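Local coordinates for protein acyl-CoA dehydrogenase (PDB 2PG0) that probably catalyses the FAD-dependent dehydrogenation of acyl chains, introducing a double bond at the alpha-beta position, at residues R249-M263 against V322-V336. Sequence-based numbering, arbitrary orientation.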
# COMPACT_ATOMS: atom_id res chain seq x y z
N ARG A 249 -20.12 -12.68 -11.18
CA ARG A 249 -18.94 -11.89 -10.81
C ARG A 249 -18.83 -10.60 -11.62
O ARG A 249 -18.40 -9.57 -11.09
CB ARG A 249 -17.68 -12.75 -10.90
CG ARG A 249 -17.63 -13.77 -9.76
CD ARG A 249 -16.81 -15.00 -10.05
NE ARG A 249 -16.98 -15.96 -8.96
CZ ARG A 249 -16.60 -17.24 -9.00
NH1 ARG A 249 -16.01 -17.74 -10.08
NH2 ARG A 249 -16.81 -18.02 -7.94
N LEU A 250 -19.23 -10.65 -12.89
CA LEU A 250 -19.23 -9.47 -13.74
C LEU A 250 -20.22 -8.42 -13.23
O LEU A 250 -19.92 -7.22 -13.23
CB LEU A 250 -19.54 -9.83 -15.21
CG LEU A 250 -19.47 -8.70 -16.25
CD1 LEU A 250 -18.14 -7.91 -16.17
CD2 LEU A 250 -19.69 -9.24 -17.66
N VAL A 251 -21.39 -8.87 -12.78
CA VAL A 251 -22.41 -7.98 -12.24
C VAL A 251 -21.91 -7.26 -10.99
O VAL A 251 -22.06 -6.05 -10.85
CB VAL A 251 -23.74 -8.74 -11.99
CG1 VAL A 251 -24.71 -7.92 -11.15
CG2 VAL A 251 -24.38 -9.14 -13.33
N VAL A 252 -21.27 -8.02 -10.09
CA VAL A 252 -20.65 -7.43 -8.91
C VAL A 252 -19.56 -6.41 -9.28
O VAL A 252 -19.52 -5.32 -8.70
CB VAL A 252 -20.10 -8.51 -7.96
CG1 VAL A 252 -19.22 -7.90 -6.86
CG2 VAL A 252 -21.26 -9.30 -7.36
N ALA A 253 -18.72 -6.74 -10.25
CA ALA A 253 -17.68 -5.82 -10.71
C ALA A 253 -18.29 -4.52 -11.26
O ALA A 253 -17.80 -3.43 -10.95
CB ALA A 253 -16.80 -6.48 -11.77
N ILE A 254 -19.36 -4.66 -12.04
CA ILE A 254 -20.06 -3.48 -12.59
C ILE A 254 -20.60 -2.56 -11.48
O ILE A 254 -20.39 -1.34 -11.53
CB ILE A 254 -21.18 -3.87 -13.59
CG1 ILE A 254 -20.57 -4.49 -14.85
CG2 ILE A 254 -22.07 -2.66 -13.93
CD1 ILE A 254 -21.56 -5.27 -15.73
N ALA A 255 -21.25 -3.15 -10.48
CA ALA A 255 -21.82 -2.39 -9.35
C ALA A 255 -20.75 -1.71 -8.50
O ALA A 255 -20.92 -0.58 -8.05
CB ALA A 255 -22.72 -3.29 -8.49
N ALA A 256 -19.64 -2.41 -8.26
CA ALA A 256 -18.56 -1.82 -7.50
C ALA A 256 -17.89 -0.66 -8.25
O ALA A 256 -17.52 0.36 -7.65
CB ALA A 256 -17.54 -2.88 -7.10
N GLN A 257 -17.74 -0.80 -9.57
CA GLN A 257 -17.16 0.24 -10.41
C GLN A 257 -18.02 1.50 -10.33
O GLN A 257 -17.51 2.61 -10.11
CB GLN A 257 -17.02 -0.23 -11.87
CG GLN A 257 -16.44 0.81 -12.83
CD GLN A 257 -15.02 1.22 -12.49
OE1 GLN A 257 -14.20 0.41 -12.04
NE2 GLN A 257 -14.72 2.50 -12.69
N THR A 258 -19.33 1.32 -10.49
CA THR A 258 -20.29 2.42 -10.36
C THR A 258 -20.26 3.08 -8.98
O THR A 258 -20.32 4.31 -8.87
CB THR A 258 -21.71 1.95 -10.69
OG1 THR A 258 -21.72 1.34 -11.98
CG2 THR A 258 -22.67 3.13 -10.71
N ALA A 259 -20.18 2.27 -7.93
CA ALA A 259 -20.12 2.77 -6.55
C ALA A 259 -18.90 3.67 -6.35
O ALA A 259 -19.01 4.75 -5.77
CB ALA A 259 -20.12 1.62 -5.55
N ALA A 260 -17.75 3.24 -6.87
CA ALA A 260 -16.51 4.03 -6.82
C ALA A 260 -16.68 5.37 -7.54
O ALA A 260 -16.30 6.43 -7.01
CB ALA A 260 -15.36 3.24 -7.43
N GLU A 261 -17.26 5.33 -8.74
CA GLU A 261 -17.53 6.53 -9.54
C GLU A 261 -18.45 7.51 -8.80
O GLU A 261 -18.20 8.73 -8.79
CB GLU A 261 -18.11 6.14 -10.91
CG GLU A 261 -17.06 5.57 -11.87
CD GLU A 261 -17.63 4.75 -13.03
OE1 GLU A 261 -18.86 4.53 -13.10
OE2 GLU A 261 -16.83 4.30 -13.88
N VAL A 262 -19.49 6.98 -8.17
CA VAL A 262 -20.42 7.78 -7.35
C VAL A 262 -19.70 8.41 -6.16
O VAL A 262 -19.85 9.61 -5.90
CB VAL A 262 -21.63 6.93 -6.84
CG1 VAL A 262 -22.45 7.70 -5.79
CG2 VAL A 262 -22.53 6.52 -8.01
N MET A 263 -18.92 7.61 -5.44
CA MET A 263 -18.21 8.10 -4.26
C MET A 263 -17.16 9.16 -4.61
O MET A 263 -16.98 10.14 -3.86
CB MET A 263 -17.60 6.93 -3.47
CG MET A 263 -18.64 6.16 -2.65
SD MET A 263 -17.98 4.83 -1.59
CE MET A 263 -17.50 3.64 -2.84
N VAL A 322 -12.78 -11.92 -15.52
CA VAL A 322 -13.89 -11.52 -14.66
C VAL A 322 -13.51 -11.65 -13.18
O VAL A 322 -13.94 -10.85 -12.35
CB VAL A 322 -15.21 -12.27 -15.00
CG1 VAL A 322 -15.20 -13.72 -14.50
CG2 VAL A 322 -16.40 -11.53 -14.43
N SER A 323 -12.68 -12.64 -12.86
CA SER A 323 -12.17 -12.82 -11.49
C SER A 323 -11.23 -11.68 -11.11
O SER A 323 -11.29 -11.16 -9.98
CB SER A 323 -11.48 -14.18 -11.35
OG SER A 323 -12.41 -15.23 -11.59
N MET A 324 -10.38 -11.28 -12.06
CA MET A 324 -9.54 -10.08 -11.95
C MET A 324 -10.38 -8.83 -11.69
O MET A 324 -10.14 -8.08 -10.74
CB MET A 324 -8.72 -9.89 -13.24
CG MET A 324 -7.54 -10.84 -13.39
SD MET A 324 -6.63 -10.64 -14.95
CE MET A 324 -5.24 -11.73 -14.62
N ALA A 325 -11.37 -8.62 -12.56
CA ALA A 325 -12.26 -7.47 -12.45
C ALA A 325 -12.95 -7.43 -11.08
O ALA A 325 -12.93 -6.41 -10.40
CB ALA A 325 -13.29 -7.49 -13.60
N LYS A 326 -13.51 -8.57 -10.67
CA LYS A 326 -14.24 -8.66 -9.40
C LYS A 326 -13.38 -8.28 -8.18
O LYS A 326 -13.78 -7.42 -7.40
CB LYS A 326 -14.85 -10.05 -9.23
CG LYS A 326 -15.96 -10.13 -8.17
CD LYS A 326 -15.37 -10.28 -6.77
CE LYS A 326 -16.44 -10.49 -5.73
NZ LYS A 326 -15.89 -10.52 -4.36
N TRP A 327 -12.22 -8.91 -8.01
CA TRP A 327 -11.44 -8.63 -6.81
C TRP A 327 -10.81 -7.24 -6.84
O TRP A 327 -10.88 -6.51 -5.86
CB TRP A 327 -10.42 -9.74 -6.48
CG TRP A 327 -9.05 -9.61 -7.12
CD1 TRP A 327 -8.60 -10.27 -8.23
CD2 TRP A 327 -7.97 -8.78 -6.67
NE1 TRP A 327 -7.30 -9.89 -8.51
CE2 TRP A 327 -6.89 -8.98 -7.57
CE3 TRP A 327 -7.81 -7.88 -5.61
CZ2 TRP A 327 -5.67 -8.31 -7.43
CZ3 TRP A 327 -6.59 -7.22 -5.47
CH2 TRP A 327 -5.54 -7.43 -6.38
N TRP A 328 -10.23 -6.87 -7.98
CA TRP A 328 -9.49 -5.61 -8.04
C TRP A 328 -10.41 -4.39 -7.92
O TRP A 328 -10.08 -3.45 -7.20
CB TRP A 328 -8.62 -5.52 -9.29
CG TRP A 328 -7.66 -4.39 -9.21
CD1 TRP A 328 -6.38 -4.42 -8.69
CD2 TRP A 328 -7.88 -3.04 -9.63
NE1 TRP A 328 -5.81 -3.18 -8.78
CE2 TRP A 328 -6.70 -2.31 -9.35
CE3 TRP A 328 -8.96 -2.37 -10.23
CZ2 TRP A 328 -6.57 -0.95 -9.64
CZ3 TRP A 328 -8.83 -1.02 -10.53
CH2 TRP A 328 -7.65 -0.32 -10.23
N ILE A 329 -11.54 -4.42 -8.62
CA ILE A 329 -12.49 -3.30 -8.58
C ILE A 329 -13.15 -3.16 -7.21
O ILE A 329 -13.34 -2.04 -6.71
CB ILE A 329 -13.53 -3.35 -9.74
CG1 ILE A 329 -12.83 -3.16 -11.09
CG2 ILE A 329 -14.57 -2.24 -9.57
CD1 ILE A 329 -13.71 -3.46 -12.32
N THR A 330 -13.50 -4.28 -6.58
CA THR A 330 -14.09 -4.21 -5.24
C THR A 330 -13.09 -3.64 -4.22
O THR A 330 -13.45 -2.78 -3.41
CB THR A 330 -14.73 -5.54 -4.76
OG1 THR A 330 -13.75 -6.59 -4.75
CG2 THR A 330 -15.93 -5.91 -5.64
N GLU A 331 -11.83 -4.09 -4.25
CA GLU A 331 -10.80 -3.52 -3.38
C GLU A 331 -10.58 -2.04 -3.67
O GLU A 331 -10.42 -1.24 -2.75
CB GLU A 331 -9.47 -4.28 -3.46
CG GLU A 331 -9.50 -5.69 -2.90
CD GLU A 331 -9.96 -5.79 -1.43
OE1 GLU A 331 -9.82 -4.82 -0.66
OE2 GLU A 331 -10.46 -6.87 -1.04
N MET A 332 -10.58 -1.68 -4.96
CA MET A 332 -10.39 -0.29 -5.38
C MET A 332 -11.53 0.59 -4.85
O MET A 332 -11.29 1.69 -4.37
CB MET A 332 -10.34 -0.21 -6.90
CG MET A 332 -9.71 1.04 -7.44
SD MET A 332 -10.25 1.26 -9.14
CE MET A 332 -11.96 1.79 -8.80
N ALA A 333 -12.75 0.08 -4.91
CA ALA A 333 -13.91 0.83 -4.45
C ALA A 333 -13.87 1.00 -2.93
O ALA A 333 -14.26 2.04 -2.40
CB ALA A 333 -15.20 0.15 -4.91
N LYS A 334 -13.37 -0.02 -2.22
CA LYS A 334 -13.15 0.07 -0.78
C LYS A 334 -12.16 1.18 -0.43
O LYS A 334 -12.37 1.94 0.51
CB LYS A 334 -12.71 -1.28 -0.20
CG LYS A 334 -13.87 -2.27 -0.03
CD LYS A 334 -13.38 -3.72 0.11
CE LYS A 334 -12.57 -3.96 1.37
NZ LYS A 334 -11.95 -5.33 1.34
N ARG A 335 -11.08 1.28 -1.22
CA ARG A 335 -10.07 2.31 -1.01
C ARG A 335 -10.64 3.69 -1.30
O ARG A 335 -10.40 4.64 -0.56
CB ARG A 335 -8.84 2.07 -1.89
CG ARG A 335 -8.02 0.85 -1.48
CD ARG A 335 -6.63 0.90 -2.12
NE ARG A 335 -6.67 0.92 -3.58
CZ ARG A 335 -6.85 -0.16 -4.34
NH1 ARG A 335 -7.01 -1.36 -3.80
NH2 ARG A 335 -6.86 -0.04 -5.66
N VAL A 336 -11.41 3.80 -2.38
CA VAL A 336 -12.15 5.02 -2.67
C VAL A 336 -13.03 5.44 -1.48
O VAL A 336 -13.00 6.60 -1.08
CB VAL A 336 -12.96 4.88 -3.98
CG1 VAL A 336 -13.96 6.05 -4.14
CG2 VAL A 336 -12.00 4.81 -5.18
O HOH W 1 -14.58 -16.68 -11.93
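Helices 249-263 and 322-336 run side by side in the same direction where Ala253 faces Lys326 and Ala260 faces Ala333, their axes inclined by 30° and 8.3 Å apart at closest approach. No hydrogen bond joins them, and the CA atoms of Ala253 and Lys326 come within 4.6 Å. Ala253 has only a methyl group to fit here, consistent with this closeness. Its CB rests on the backbone of the turn at Ala325 and Lys326, while one helical repeat of seven further on Ala260 CB meets Ala333 CB at 4.0 Å and the methyl CE of Met332. Between them, Ala256 CB touches the methyl groups of both Thr330 and Ile329. The pair belongs to the C-terminal helical bundle of the acyl-CoA dehydrogenase fold, in which 237-273 and 319-343 lie side by side. Branched side chains of 322-336 point into the interface. With CG1 at chi1 75°, Val322 sends CG2 against the backbone at Leu250 N, 3.3 Å away, and Ile329 CG2 lies 3.5 Å from Gln257 N. The bent chain of Gln257 brings OE1 to 3.6 Å from Ile329 CG2. Its NE2 gives Glu261 OE2 a nearly straight bond (3.0 Å, 176°). OE2 lies in the amide plane but is met from above the carboxylate plane; NE2 also reaches Ile298 O on helix 285-313. A leucine here would probably leave Glu261 OE2 and Ile298 O without their amide donor. At the Arg249 end, where that side chain is about 8 Å from the bound FAD, a water bridges Arg249 NH1 and Ser323 OG, and Arg249 NE bonds Ala369 O. Lys326 lays its aliphatic chain against Arg249 and Val252, carrying NZ on to Asn372, Gly370 and Ser365, close to the FAD-binding Thr371.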